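Beta-galactoside alpha-2,6-sialyltransferase (Photobacterium sp., PDB 2Z4T) probably catalyses the transfer of sialic acid from a CMP-linked donor to beta-galactoside acceptors such as lactose, forming an alpha-2,6 linkage. Local coordinates at residues 244-250 and 301-306; 294-300 and 485-491. All blocks are in the same frame, centred on the assembly; numbering follows the deposited sequence.

Interaction 1: residues 244-250 and 301-306; sequences RDTLNKT and EPSLHE. With MG (magnesium ion), chain M.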
ATOM      1  N   ARG A 244      -2.780 -21.047  16.217  1.00 40.33           N
ATOM      2  CA  ARG A 244      -2.040 -21.422  17.411  1.00 40.96           C
ATOM      3  C   ARG A 244      -2.288 -22.893  17.760  1.00 41.83           C
ATOM      4  O   ARG A 244      -1.369 -23.562  18.254  1.00 42.27           O
ATOM      5  CB  ARG A 244      -2.414 -20.538  18.596  1.00 40.65           C
ATOM      6  CG  ARG A 244      -1.945 -19.098  18.489  1.00 40.82           C
ATOM      7  CD  ARG A 244      -2.428 -18.305  19.696  1.00 40.42           C
ATOM      8  NE  ARG A 244      -3.743 -18.785  20.115  1.00 40.92           N
ATOM      9  CZ  ARG A 244      -4.176 -18.818  21.369  1.00 39.56           C
ATOM     10  NH1 ARG A 244      -3.397 -18.370  22.344  1.00 39.95           N
ATOM     11  NH2 ARG A 244      -5.386 -19.302  21.646  1.00 36.09           N
ATOM     12  N   ASP A 245      -3.498 -23.395  17.486  1.00 41.90           N
ATOM     13  CA  ASP A 245      -3.874 -24.776  17.859  1.00 42.76           C
ATOM     14  C   ASP A 245      -3.146 -25.842  17.043  1.00 42.63           C
ATOM     15  O   ASP A 245      -3.064 -27.000  17.456  1.00 42.45           O
ATOM     16  CB  ASP A 245      -5.394 -25.030  17.731  1.00 42.99           C
ATOM     17  CG  ASP A 245      -6.247 -24.114  18.618  1.00 45.95           C
ATOM     18  OD1 ASP A 245      -5.718 -23.441  19.539  1.00 47.65           O
ATOM     19  OD2 ASP A 245      -7.480 -24.070  18.375  1.00 50.18           O
ATOM     20  N   THR A 246      -2.628 -25.458  15.883  1.00 42.96           N
ATOM     21  CA  THR A 246      -2.032 -26.425  14.964  1.00 43.41           C
ATOM     22  C   THR A 246      -1.006 -27.336  15.648  1.00 43.47           C
ATOM     23  O   THR A 246      -0.033 -26.852  16.220  1.00 43.51           O
ATOM     24  CB  THR A 246      -1.393 -25.706  13.762  1.00 43.31           C
ATOM     25  OG1 THR A 246      -2.330 -24.764  13.236  1.00 44.38           O
ATOM     26  CG2 THR A 246      -1.028 -26.674  12.668  1.00 43.73           C
ATOM     27  N   LEU A 247      -1.250 -28.644  15.606  1.00 43.70           N
ATOM     28  CA  LEU A 247      -0.206 -29.639  15.892  1.00 44.32           C
ATOM     29  C   LEU A 247       0.833 -29.611  14.784  1.00 44.85           C
ATOM     30  O   LEU A 247       0.485 -29.431  13.608  1.00 45.21           O
ATOM     31  CB  LEU A 247      -0.762 -31.063  15.904  1.00 43.79           C
ATOM     32  CG  LEU A 247      -1.956 -31.467  16.756  1.00 44.25           C
ATOM     33  CD1 LEU A 247      -2.103 -32.966  16.656  1.00 43.81           C
ATOM     34  CD2 LEU A 247      -1.787 -31.013  18.200  1.00 44.51           C
ATOM     35  N   ASN A 248       2.097 -29.829  15.148  1.00 45.05           N
ATOM     36  CA  ASN A 248       3.151 -30.009  14.160  1.00 44.86           C
ATOM     37  C   ASN A 248       3.197 -28.831  13.183  1.00 44.27           C
ATOM     38  O   ASN A 248       3.164 -29.008  11.969  1.00 44.38           O
ATOM     39  CB  ASN A 248       2.952 -31.352  13.437  1.00 44.88           C
ATOM     40  CG  ASN A 248       3.132 -32.554  14.377  1.00 47.63           C
ATOM     41  OD1 ASN A 248       4.229 -32.787  14.915  1.00 51.07           O
ATOM     42  ND2 ASN A 248       2.063 -33.330  14.572  1.00 47.92           N
ATOM     43  N   LYS A 249       3.267 -27.623  13.726  1.00 43.66           N
ATOM     44  CA  LYS A 249       3.225 -26.421  12.908  1.00 43.18           C
ATOM     45  C   LYS A 249       4.262 -26.481  11.818  1.00 43.61           C
ATOM     46  O   LYS A 249       3.969 -26.201  10.650  1.00 43.87           O
ATOM     47  CB  LYS A 249       3.436 -25.172  13.760  1.00 42.88           C
ATOM     48  CG  LYS A 249       2.268 -24.890  14.678  1.00 41.86           C
ATOM     49  CD  LYS A 249       2.466 -23.645  15.525  1.00 38.28           C
ATOM     50  CE  LYS A 249       1.230 -23.427  16.400  1.00 37.74           C
ATOM     51  NZ  LYS A 249       1.064 -24.529  17.400  1.00 34.46           N
ATOM     52  N   THR A 250       5.475 -26.874  12.192  1.00 43.82           N
ATOM     53  CA  THR A 250       6.590 -26.854  11.253  1.00 43.94           C
ATOM     54  C   THR A 250       6.351 -27.831  10.095  1.00 43.35           C
ATOM     55  O   THR A 250       6.535 -27.475   8.930  1.00 43.42           O
ATOM     56  CB  THR A 250       7.957 -27.016  11.987  1.00 44.45           C
ATOM     57  OG1 THR A 250       8.009 -26.047  13.057  1.00 44.99           O
ATOM     58  CG2 THR A 250       9.144 -26.767  11.037  1.00 42.40           C
ATOM     59  N   GLU A 301       2.771 -14.391  21.498  1.00 42.01           N
ATOM     60  CA  GLU A 301       2.205 -15.752  21.558  1.00 42.08           C
ATOM     61  C   GLU A 301       3.299 -16.814  21.473  1.00 41.86           C
ATOM     62  O   GLU A 301       3.810 -17.093  20.392  1.00 41.90           O
ATOM     63  CB  GLU A 301       1.200 -16.011  20.441  1.00 41.85           C
ATOM     64  CG  GLU A 301      -0.092 -15.216  20.529  1.00 44.55           C
ATOM     65  CD  GLU A 301      -1.062 -15.772  21.548  1.00 47.48           C
ATOM     66  OE1 GLU A 301      -0.795 -16.871  22.088  1.00 47.03           O
ATOM     67  OE2 GLU A 301      -2.101 -15.107  21.794  1.00 48.78           O
ATOM     68  N   PRO A 302       3.645 -17.434  22.610  1.00 41.74           N
ATOM     69  CA  PRO A 302       4.710 -18.445  22.553  1.00 41.83           C
ATOM     70  C   PRO A 302       4.483 -19.530  21.486  1.00 41.65           C
ATOM     71  O   PRO A 302       5.438 -19.974  20.849  1.00 41.43           O
ATOM     72  CB  PRO A 302       4.715 -19.051  23.967  1.00 41.45           C
ATOM     73  CG  PRO A 302       4.043 -18.047  24.833  1.00 41.74           C
ATOM     74  CD  PRO A 302       3.099 -17.251  23.971  1.00 41.45           C
ATOM     75  N   SER A 303       3.235 -19.938  21.274  1.00 41.85           N
ATOM     76  CA  SER A 303       2.967 -21.023  20.325  1.00 42.44           C
ATOM     77  C   SER A 303       3.263 -20.644  18.870  1.00 42.09           C
ATOM     78  O   SER A 303       3.424 -21.516  18.024  1.00 42.07           O
ATOM     79  CB  SER A 303       1.545 -21.580  20.489  1.00 42.60           C
ATOM     80  OG  SER A 303       0.584 -20.693  19.948  1.00 45.07           O
ATOM     81  N   LEU A 304       3.370 -19.346  18.587  1.00 41.97           N
ATOM     82  CA  LEU A 304       3.719 -18.880  17.240  1.00 41.50           C
ATOM     83  C   LEU A 304       5.222 -18.617  17.009  1.00 42.01           C
ATOM     84  O   LEU A 304       5.630 -18.213  15.902  1.00 42.30           O
ATOM     85  CB  LEU A 304       2.862 -17.667  16.855  1.00 40.75           C
ATOM     86  CG  LEU A 304       1.357 -17.952  16.862  1.00 40.06           C
ATOM     87  CD1 LEU A 304       0.541 -16.659  16.745  1.00 36.50           C
ATOM     88  CD2 LEU A 304       0.950 -18.999  15.797  1.00 36.55           C
ATOM     89  N   HIS A 305       6.045 -18.862  18.027  1.00 42.23           N
ATOM     90  CA  HIS A 305       7.508 -18.770  17.865  1.00 43.03           C
ATOM     91  C   HIS A 305       8.005 -19.626  16.694  1.00 43.03           C
ATOM     92  O   HIS A 305       8.880 -19.181  15.936  1.00 42.86           O
ATOM     93  CB  HIS A 305       8.261 -19.120  19.162  1.00 42.76           C
ATOM     94  CG  HIS A 305       8.087 -18.117  20.265  1.00 43.78           C
ATOM     95  ND1 HIS A 305       8.813 -18.168  21.435  1.00 45.24           N
ATOM     96  CD2 HIS A 305       7.279 -17.035  20.379  1.00 45.38           C
ATOM     97  CE1 HIS A 305       8.454 -17.170  22.225  1.00 44.61           C
ATOM     98  NE2 HIS A 305       7.527 -16.465  21.607  1.00 45.23           N
ATOM     99  N   GLU A 306       7.433 -20.824  16.528  1.00 43.37           N
ATOM    100  CA  GLU A 306       7.750 -21.678  15.357  1.00 44.29           C
ATOM    101  C   GLU A 306       7.532 -20.926  14.038  1.00 43.69           C
ATOM    102  O   GLU A 306       8.391 -20.964  13.146  1.00 43.74           O
ATOM    103  CB  GLU A 306       6.925 -22.974  15.348  1.00 44.01           C
ATOM    104  CG  GLU A 306       7.651 -24.228  15.774  1.00 45.66           C
ATOM    105  CD  GLU A 306       6.688 -25.408  16.003  1.00 46.78           C
ATOM    106  OE1 GLU A 306       6.671 -26.346  15.162  1.00 49.22           O
ATOM    107  OE2 GLU A 306       5.934 -25.389  17.018  1.00 48.62           O
TER
HETATM  108 MG    MG M5002       0.757 -18.829  22.009  1.00 54.68          MG
HETATM  109  O   HOH W   1       3.875 -27.058  16.450  1.00 41.21           O

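Interaction 2: residues 294-300 and 485-491; sequences RKDYLTL and VMIKLGI. With PO4 (phosphate ion), chain I.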
ATOM      1  N   ARG A 294       1.439  -5.990  13.265  1.00 39.00           N
ATOM      2  CA  ARG A 294       2.035  -6.078  14.584  1.00 38.99           C
ATOM      3  C   ARG A 294       2.933  -7.302  14.637  1.00 39.53           C
ATOM      4  O   ARG A 294       2.498  -8.403  15.002  1.00 39.89           O
ATOM      5  CB  ARG A 294       0.958  -6.130  15.671  1.00 38.65           C
ATOM      6  CG  ARG A 294       0.287  -4.775  15.997  1.00 38.48           C
ATOM      7  CD  ARG A 294       1.231  -3.809  16.722  1.00 36.76           C
ATOM      8  NE  ARG A 294       1.541  -4.287  18.075  1.00 37.41           N
ATOM      9  CZ  ARG A 294       0.868  -3.944  19.174  1.00 38.63           C
ATOM     10  NH1 ARG A 294      -0.161  -3.099  19.094  1.00 39.03           N
ATOM     11  NH2 ARG A 294       1.213  -4.443  20.358  1.00 38.43           N
ATOM     12  N   LYS A 295       4.187  -7.102  14.250  1.00 39.46           N
ATOM     13  CA  LYS A 295       5.196  -8.150  14.277  1.00 39.78           C
ATOM     14  C   LYS A 295       5.317  -8.838  15.632  1.00 39.98           C
ATOM     15  O   LYS A 295       5.576 -10.046  15.694  1.00 40.80           O
ATOM     16  CB  LYS A 295       6.547  -7.577  13.859  1.00 39.72           C
ATOM     17  CG  LYS A 295       7.686  -8.566  13.894  1.00 40.24           C
ATOM     18  CD  LYS A 295       8.942  -7.930  13.332  1.00 43.62           C
ATOM     19  CE  LYS A 295      10.193  -8.557  13.924  1.00 46.84           C
ATOM     20  NZ  LYS A 295      11.365  -8.290  13.051  1.00 46.95           N
ATOM     21  N   ASP A 296       5.126  -8.081  16.708  1.00 39.79           N
ATOM     22  CA  ASP A 296       5.341  -8.599  18.052  1.00 40.14           C
ATOM     23  C   ASP A 296       4.341  -9.687  18.424  1.00 40.46           C
ATOM     24  O   ASP A 296       4.548 -10.422  19.384  1.00 40.96           O
ATOM     25  CB  ASP A 296       5.387  -7.476  19.111  1.00 39.67           C
ATOM     26  CG  ASP A 296       4.163  -6.551  19.076  1.00 40.68           C
ATOM     27  OD1 ASP A 296       3.506  -6.428  18.014  1.00 41.11           O
ATOM     28  OD2 ASP A 296       3.876  -5.919  20.121  1.00 38.87           O
ATOM     29  N   TYR A 297       3.270  -9.810  17.653  1.00 40.73           N
ATOM     30  CA  TYR A 297       2.323 -10.884  17.889  1.00 40.86           C
ATOM     31  C   TYR A 297       2.979 -12.267  17.774  1.00 41.27           C
ATOM     32  O   TYR A 297       2.641 -13.181  18.541  1.00 41.18           O
ATOM     33  CB  TYR A 297       1.119 -10.789  16.953  1.00 40.53           C
ATOM     34  CG  TYR A 297       0.015 -11.712  17.374  1.00 40.47           C
ATOM     35  CD1 TYR A 297      -0.673 -11.487  18.568  1.00 39.43           C
ATOM     36  CD2 TYR A 297      -0.338 -12.827  16.602  1.00 38.87           C
ATOM     37  CE1 TYR A 297      -1.699 -12.318  18.975  1.00 39.82           C
ATOM     38  CE2 TYR A 297      -1.381 -13.676  17.001  1.00 38.81           C
ATOM     39  CZ  TYR A 297      -2.051 -13.415  18.192  1.00 39.86           C
ATOM     40  OH  TYR A 297      -3.059 -14.242  18.644  1.00 40.15           O
ATOM     41  N   LEU A 298       3.917 -12.431  16.838  1.00 41.20           N
ATOM     42  CA  LEU A 298       4.590 -13.734  16.717  1.00 41.55           C
ATOM     43  C   LEU A 298       5.541 -14.071  17.890  1.00 42.03           C
ATOM     44  O   LEU A 298       6.057 -15.185  17.966  1.00 42.88           O
ATOM     45  CB  LEU A 298       5.297 -13.890  15.373  1.00 40.83           C
ATOM     46  CG  LEU A 298       4.422 -13.834  14.123  1.00 40.41           C
ATOM     47  CD1 LEU A 298       5.209 -14.352  12.898  1.00 39.75           C
ATOM     48  CD2 LEU A 298       3.107 -14.589  14.317  1.00 37.33           C
ATOM     49  N   THR A 299       5.734 -13.124  18.809  1.00 42.23           N
ATOM     50  CA  THR A 299       6.609 -13.295  19.970  1.00 41.98           C
ATOM     51  C   THR A 299       5.772 -13.328  21.238  1.00 42.21           C
ATOM     52  O   THR A 299       5.975 -14.186  22.108  1.00 42.11           O
ATOM     53  CB  THR A 299       7.646 -12.148  20.052  1.00 42.46           C
ATOM     54  OG1 THR A 299       8.587 -12.286  18.983  1.00 41.94           O
ATOM     55  CG2 THR A 299       8.397 -12.140  21.417  1.00 41.77           C
ATOM     56  N   LEU A 300       4.836 -12.383  21.339  1.00 42.32           N
ATOM     57  CA  LEU A 300       3.839 -12.359  22.416  1.00 42.19           C
ATOM     58  C   LEU A 300       3.102 -13.700  22.601  1.00 42.59           C
ATOM     59  O   LEU A 300       2.818 -14.080  23.744  1.00 43.13           O
ATOM     60  CB  LEU A 300       2.833 -11.240  22.161  1.00 41.68           C
ATOM     61  CG  LEU A 300       3.359  -9.810  22.396  1.00 42.29           C
ATOM     62  CD1 LEU A 300       2.429  -8.767  21.805  1.00 40.33           C
ATOM     63  CD2 LEU A 300       3.596  -9.536  23.900  1.00 40.92           C
ATOM     64  N   VAL A 485      -6.868 -11.386  20.394  1.00 39.93           N
ATOM     65  CA  VAL A 485      -5.727 -10.691  19.754  1.00 40.40           C
ATOM     66  C   VAL A 485      -5.316  -9.467  20.607  1.00 41.50           C
ATOM     67  O   VAL A 485      -4.109  -9.198  20.762  1.00 42.32           O
ATOM     68  CB  VAL A 485      -5.905 -10.482  18.276  1.00 40.55           C
ATOM     69  CG1 VAL A 485      -4.722  -9.721  17.706  1.00 38.87           C
ATOM     70  CG2 VAL A 485      -6.029 -11.855  17.604  1.00 39.69           C
ATOM     71  N   MET A 486      -6.240  -8.627  21.061  1.00 41.78           N
ATOM     72  CA  MET A 486      -6.190  -7.195  20.856  1.00 42.15           C
ATOM     73  C   MET A 486      -5.832  -6.996  22.366  1.00 41.57           C
ATOM     74  O   MET A 486      -5.066  -6.099  22.760  1.00 41.63           O
ATOM     75  CB  MET A 486      -7.517  -6.543  20.502  1.00 41.85           C
ATOM     76  CG  MET A 486      -7.628  -6.253  19.011  1.00 41.74           C
ATOM     77  SD  MET A 486      -8.771  -4.931  18.646  1.00 44.46           S
ATOM     78  CE  MET A 486     -10.179  -5.825  18.199  1.00 44.75           C
ATOM     79  N   ILE A 487      -6.361  -7.907  23.193  1.00 40.85           N
ATOM     80  CA  ILE A 487      -5.897  -8.081  24.557  1.00 40.72           C
ATOM     81  C   ILE A 487      -4.414  -8.459  24.589  1.00 41.18           C
ATOM     82  O   ILE A 487      -3.641  -7.799  25.266  1.00 41.36           O
ATOM     83  CB  ILE A 487      -6.711  -9.146  25.329  1.00 40.67           C
ATOM     84  CG1 ILE A 487      -8.130  -8.664  25.617  1.00 39.71           C
ATOM     85  CG2 ILE A 487      -6.015  -9.505  26.646  1.00 40.25           C
ATOM     86  CD1 ILE A 487      -9.080  -9.783  25.989  1.00 38.67           C
ATOM     87  N   LYS A 488      -4.024  -9.515  23.869  1.00 41.33           N
ATOM     88  CA  LYS A 488      -2.629  -9.958  23.847  1.00 41.68           C
ATOM     89  C   LYS A 488      -1.663  -8.874  23.421  1.00 41.70           C
ATOM     90  O   LYS A 488      -0.538  -8.808  23.928  1.00 42.19           O
ATOM     91  CB  LYS A 488      -2.438 -11.144  22.900  1.00 41.95           C
ATOM     92  CG  LYS A 488      -1.937 -12.376  23.573  1.00 44.10           C
ATOM     93  CD  LYS A 488      -0.574 -12.154  24.189  1.00 45.11           C
ATOM     94  CE  LYS A 488      -0.121 -13.398  24.962  1.00 48.38           C
ATOM     95  NZ  LYS A 488      -1.005 -13.755  26.099  1.00 48.42           N
ATOM     96  N   LEU A 489      -2.097  -8.050  22.470  1.00 41.17           N
ATOM     97  CA  LEU A 489      -1.304  -6.941  21.981  1.00 40.89           C
ATOM     98  C   LEU A 489      -1.262  -5.745  22.942  1.00 41.11           C
ATOM     99  O   LEU A 489      -0.581  -4.752  22.670  1.00 41.01           O
ATOM    100  CB  LEU A 489      -1.814  -6.495  20.607  1.00 40.98           C
ATOM    101  CG  LEU A 489      -1.689  -7.504  19.469  1.00 39.49           C
ATOM    102  CD1 LEU A 489      -2.458  -6.977  18.269  1.00 37.24           C
ATOM    103  CD2 LEU A 489      -0.239  -7.691  19.128  1.00 37.36           C
ATOM    104  N   GLY A 490      -1.980  -5.847  24.058  1.00 41.17           N
ATOM    105  CA  GLY A 490      -2.007  -4.791  25.054  1.00 41.62           C
ATOM    106  C   GLY A 490      -2.812  -3.588  24.614  1.00 42.17           C
ATOM    107  O   GLY A 490      -2.635  -2.501  25.131  1.00 41.98           O
ATOM    108  N   ILE A 491      -3.694  -3.766  23.641  1.00 43.02           N
ATOM    109  CA  ILE A 491      -4.506  -2.654  23.169  1.00 43.63           C
ATOM    110  C   ILE A 491      -5.632  -2.401  24.148  1.00 44.44           C
ATOM    111  O   ILE A 491      -6.004  -1.282  24.436  1.00 44.70           O
ATOM    112  CB  ILE A 491      -5.044  -2.945  21.773  1.00 43.83           C
ATOM    113  CG1 ILE A 491      -3.857  -3.066  20.804  1.00 42.72           C
ATOM    114  CG2 ILE A 491      -6.031  -1.854  21.355  1.00 43.05           C
ATOM    115  CD1 ILE A 491      -4.170  -3.739  19.504  1.00 42.72           C
TER
HETATM  116  P   PO4 I4000      11.724  -4.574  11.276  1.00 67.99           P
HETATM  117  O1  PO4 I4000      11.213  -5.920  11.737  1.00 70.09           O
HETATM  118  O2  PO4 I4000      13.050  -4.783  10.562  1.00 68.49           O
HETATM  119  O3  PO4 I4000      10.731  -3.971  10.316  1.00 67.19           O
HETATM  120  O4  PO4 I4000      11.876  -3.700  12.509  1.00 68.29           O
HETATM  121  O   HOH W   2      -0.176  -1.789  21.563  1.00 35.33           O

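Interaction 1: residues 244-250 and 301-306
A polar, metal-associated contact joins two turns that lead into helices on the periphery of the N-terminal half: residues 244-250 run from helix 234-243 into helix 249-265, and 301-306 run into helix 305-311. At one end, Arg244 NH1 donates to Glu301 OE1 (3.0 Å, N-H...O 164°) as part of a salt bridge, while Arg244 NE donates to Tyr241 O. Glu301 OE1 also binds the magnesium ion at 2.5 Å, so this oxygen serves two cations; Ser303 OG lies 2.8 Å from the same ion and packs 3.3 Å from Arg244 CB. Both turns sit at the edge of the N-terminal Rossmann-like domain of the GT-B fold, on the side of helix 234-243 and strand 288-292, and this metal lies apart from the bound CMP. In the middle, Lys249 NZ donates to Arg244 O and Thr246 O (2.8 Å each), and Lys249 CE lies 3.3 Å from Ser303 O. At the far end, Glu306 OE1 accepts from Thr250 OG1 (2.5 Å) and Thr250 N (3.2 Å), whereas Glu306 OE2 accepts a hydrogen bond from water 1 (2.7 Å), which in turn accepts one from Lys249 N (2.8 Å).

Interaction 2: residues 294-300 and 485-491
Leu489, at the end of helix 481-488, is the knob of this contact, with 95 Å² of its surface covered by residues 294-300. Its CD2 enters a hollow walled by Tyr297 (CD1 at 3.9 Å) and Leu300 (CD1 at 3.9 Å), and the Arg294 guanidinium lies with one face over Leu489 CB (NH2 to CB 3.7 Å). The Tyr297 ring packs against Val485, Tyr297 CE1 lying 4.2 Å from Val485 CG1, and meets Lys488 CB at its edge. The aliphatic part of Lys488 lies against Leu300, Lys488 CD being 4.1 Å from Leu300 CB. A Schellman motif at Gly490 (phi 73°) ends the helix, and there Leu489 O accepts from Arg294 NH2 at 2.9 Å. The contact spans the two Rossmann-like domains of the GT-B fold: 294-300 follow strand 288-292, while Met486 packs on Phe465 and Ile491 on Ile463 of strand 460-465. Arg294 NE and NH2 donate to Asp296 OD1 (2.9 Å) and OD2 (3.1 Å) in a salt bridge, consistent with a fixed guanidinium, and NH1 donates to Phe453 O. An apolar cluster round Leu489 is thus edged by a directional Arg294 link.

From the N terminus the order is 244-250, 294-300, 301-306, 485-491, so the two contacts cross rather than nest. Interaction 1 closes first, over 50 mostly helical residues that stay within the N-terminal Rossmann-like domain; interaction 2 closes over 184 residues and ties that domain to the C-terminal parallel sheet. Segments 294-300 and 301-306 are continuous in sequence, making one strip with a contact at each end, the centres 15 Å apart. The two contacts touch directly: His305 NE2 to Thr299 O at 2.8 Å, a probable hydrogen bond; Leu304 CD1 to Tyr297 CE2 at 3.6 Å; and Glu301 OE2 to Lys488 CG at 3.3 Å, which brings the C-terminal helix 481-488 beside the metal-binding glutamate.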